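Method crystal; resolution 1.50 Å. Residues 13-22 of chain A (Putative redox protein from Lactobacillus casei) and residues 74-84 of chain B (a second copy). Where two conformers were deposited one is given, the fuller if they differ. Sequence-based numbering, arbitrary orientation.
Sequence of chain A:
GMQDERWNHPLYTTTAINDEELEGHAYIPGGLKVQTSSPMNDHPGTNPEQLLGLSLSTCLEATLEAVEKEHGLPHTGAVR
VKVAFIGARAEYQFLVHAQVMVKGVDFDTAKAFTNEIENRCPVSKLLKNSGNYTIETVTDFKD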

# COMPACT_ATOMS: atom_id res chain seq x y z
N THR A 13 0.95 -3.53 15.21
CA THR A 13 -0.29 -3.34 14.46
C THR A 13 -0.61 -1.86 14.34
O THR A 13 -0.24 -1.06 15.21
CB THR A 13 -1.52 -4.03 15.12
OG1 THR A 13 -1.84 -3.38 16.37
CG2 THR A 13 -1.28 -5.53 15.35
N THR A 14 -1.31 -1.50 13.26
CA THR A 14 -1.81 -0.16 13.05
C THR A 14 -3.16 -0.26 12.36
O THR A 14 -3.58 -1.35 11.92
CB THR A 14 -0.81 0.71 12.22
OG1 THR A 14 -1.23 2.07 12.23
CG2 THR A 14 -0.68 0.22 10.77
N THR A 15 -3.83 0.87 12.27
CA THR A 15 -5.10 0.96 11.55
C THR A 15 -5.10 2.25 10.71
O THR A 15 -4.45 3.24 11.07
CB THR A 15 -6.35 0.88 12.47
OG1 THR A 15 -6.46 2.12 13.20
CG2 THR A 15 -6.33 -0.31 13.41
N ALA A 16 -5.89 2.21 9.63
CA ALA A 16 -6.10 3.35 8.73
C ALA A 16 -7.59 3.42 8.41
O ALA A 16 -8.23 2.39 8.19
CB ALA A 16 -5.31 3.17 7.45
N ILE A 17 -8.12 4.64 8.36
CA ILE A 17 -9.54 4.86 8.07
C ILE A 17 -9.71 5.83 6.91
O ILE A 17 -8.99 6.85 6.82
CB ILE A 17 -10.28 5.36 9.33
CG1 ILE A 17 -10.23 4.31 10.45
CG2 ILE A 17 -11.73 5.76 8.97
CD1 ILE A 17 -10.82 4.75 11.84
N ASN A 18 -10.69 5.53 6.05
CA ASN A 18 -11.20 6.55 5.14
C ASN A 18 -12.73 6.48 5.22
O ASN A 18 -13.35 5.47 4.89
CB ASN A 18 -10.68 6.36 3.72
CG ASN A 18 -11.03 7.52 2.80
OD1 ASN A 18 -12.12 8.10 2.88
ND2 ASN A 18 -10.11 7.84 1.92
N ASP A 19 -13.33 7.57 5.66
CA ASP A 19 -14.78 7.67 5.73
C ASP A 19 -15.37 8.88 5.00
O ASP A 19 -16.51 9.29 5.27
CB ASP A 19 -15.19 7.60 7.18
CG ASP A 19 -14.71 8.74 8.03
OD1 ASP A 19 -14.14 9.74 7.54
OD2 ASP A 19 -14.92 8.65 9.25
N GLU A 20 -14.64 9.34 4.00
CA GLU A 20 -15.03 10.51 3.22
C GLU A 20 -15.23 10.26 1.74
O GLU A 20 -15.04 9.15 1.25
CB GLU A 20 -14.01 11.66 3.47
CG GLU A 20 -13.93 12.13 4.91
CD GLU A 20 -12.85 13.16 5.16
OE1 GLU A 20 -12.66 14.08 4.33
OE2 GLU A 20 -12.14 13.04 6.19
N GLU A 21 -15.74 11.29 1.03
CA GLU A 21 -15.90 11.27 -0.41
C GLU A 21 -14.54 11.23 -1.11
O GLU A 21 -13.50 11.45 -0.46
CB GLU A 21 -16.67 12.55 -0.88
CG GLU A 21 -18.08 12.56 -0.40
CD GLU A 21 -18.77 13.92 -0.61
OE1 GLU A 21 -18.16 14.97 -0.28
OE2 GLU A 21 -19.92 13.88 -1.09
N LEU A 22 -14.56 10.98 -2.43
CA LEU A 22 -13.34 10.83 -3.22
C LEU A 22 -12.42 12.03 -2.95
O LEU A 22 -11.21 11.89 -2.75
CB LEU A 22 -13.69 10.64 -4.70
CG LEU A 22 -12.60 10.27 -5.70
CD1 LEU A 22 -11.80 9.02 -5.29
CD2 LEU A 22 -13.24 10.11 -7.13
N PRO B 74 -27.01 7.31 -1.04
CA PRO B 74 -26.01 8.30 -0.69
C PRO B 74 -24.75 7.62 -0.13
O PRO B 74 -24.77 6.45 0.25
CB PRO B 74 -26.68 9.12 0.42
CG PRO B 74 -27.67 8.26 1.00
CD PRO B 74 -28.14 7.32 -0.10
N HIS B 75 -23.67 8.36 -0.10
CA HIS B 75 -22.42 7.85 0.46
C HIS B 75 -22.43 7.87 1.98
O HIS B 75 -22.30 8.94 2.57
CB HIS B 75 -21.22 8.63 -0.09
CG HIS B 75 -19.91 8.10 0.39
ND1 HIS B 75 -19.64 6.74 0.46
CD2 HIS B 75 -18.80 8.74 0.82
CE1 HIS B 75 -18.40 6.59 0.89
NE2 HIS B 75 -17.87 7.79 1.12
N THR B 76 -22.66 6.72 2.60
CA THR B 76 -22.65 6.57 4.03
C THR B 76 -21.58 5.56 4.51
O THR B 76 -21.52 5.19 5.69
CB THR B 76 -24.02 6.14 4.57
OG1 THR B 76 -24.31 4.80 4.12
CG2 THR B 76 -25.12 7.16 4.17
N GLY B 77 -20.76 5.10 3.58
CA GLY B 77 -19.78 4.11 3.94
C GLY B 77 -18.52 4.60 4.60
O GLY B 77 -18.13 5.75 4.47
N ALA B 78 -17.88 3.68 5.33
CA ALA B 78 -16.58 3.92 5.91
C ALA B 78 -15.79 2.61 5.93
O ALA B 78 -16.35 1.50 6.00
CB ALA B 78 -16.73 4.47 7.32
N VAL B 79 -14.48 2.76 5.79
CA VAL B 79 -13.59 1.60 5.72
C VAL B 79 -12.42 1.81 6.69
O VAL B 79 -11.77 2.88 6.71
CB VAL B 79 -13.03 1.38 4.29
CG1 VAL B 79 -12.00 0.16 4.28
CG2 VAL B 79 -14.15 1.21 3.25
N ARG B 80 -12.17 0.76 7.49
CA ARG B 80 -10.99 0.68 8.33
C ARG B 80 -10.14 -0.50 7.88
O ARG B 80 -10.66 -1.61 7.70
CB ARG B 80 -11.33 0.51 9.81
CG ARG B 80 -10.04 0.45 10.68
CD ARG B 80 -10.31 0.49 12.14
NE ARG B 80 -11.04 -0.67 12.65
CZ ARG B 80 -11.20 -0.91 13.95
NH1 ARG B 80 -10.64 -0.10 14.84
NH2 ARG B 80 -11.94 -1.93 14.34
N VAL B 81 -8.83 -0.29 7.73
CA VAL B 81 -7.90 -1.38 7.39
C VAL B 81 -6.91 -1.50 8.56
O VAL B 81 -6.29 -0.52 8.97
CB VAL B 81 -7.16 -1.11 6.08
CG1 VAL B 81 -6.07 -2.15 5.84
CG2 VAL B 81 -8.20 -1.07 4.95
N LYS B 82 -6.84 -2.71 9.09
CA LYS B 82 -5.85 -3.12 10.09
C LYS B 82 -4.69 -3.77 9.38
O LYS B 82 -4.90 -4.60 8.47
CB LYS B 82 -6.47 -4.11 11.05
CG LYS B 82 -7.73 -3.69 11.76
CD LYS B 82 -8.10 -4.68 12.84
CE LYS B 82 -9.36 -4.25 13.57
NZ LYS B 82 -9.71 -5.18 14.70
N VAL B 83 -3.46 -3.41 9.77
CA VAL B 83 -2.25 -4.03 9.20
C VAL B 83 -1.36 -4.47 10.38
O VAL B 83 -1.10 -3.70 11.33
CB VAL B 83 -1.46 -3.08 8.27
CG1 VAL B 83 -0.27 -3.81 7.63
CG2 VAL B 83 -2.39 -2.48 7.18
N ALA B 84 -0.98 -5.73 10.33
CA ALA B 84 -0.08 -6.34 11.33
C ALA B 84 1.26 -6.69 10.68
O ALA B 84 1.30 -7.16 9.57
CB ALA B 84 -0.72 -7.59 11.94
O HOH W 1 -19.17 8.18 4.94

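Where the intermolecular sheet ends, one water takes over the pairing: it donates to Asp A19 O at 2.9 Å and to Gly B77 O at 2.7 Å, joining two carbonyls, Asp A19 O and Gly B77 O, that lie 4.0 Å apart and, both being acceptors, cannot bond each other. Up to that point the two copies share a regular antiparallel ladder, their strand directions 162° apart. Three hydrogen-bonded pairs define the register, each closed by two backbone bonds. Thr A14 N to Val B83 O is 2.9 Å and Val B83 N to Thr A14 O 3.0 Å; Ala A16 N to Val B81 O and Val B81 N to Ala A16 O are both 2.8 Å; Asn A18 N to Val B79 O is 2.9 Å and Val B79 N to Asn A18 O 3.1 Å. N-H...O angles of 149–168° support all six.

Side chains alternate between faces. Thr A15 and Ile A17 share one with Lys B82 and Arg B80, where Ile A17 CG1 packs 3.9 Å from Arg B80 CG.

Beyond the strand, Asn A18 OD1 accepts from Glu A20 N at 3.0 Å, tying down the turn. His B75 NE2 then donates to Glu A20 O (3.1 Å, 147°), the carbonyl lying at the ring edge, near its plane, as an in-plane N-H requires.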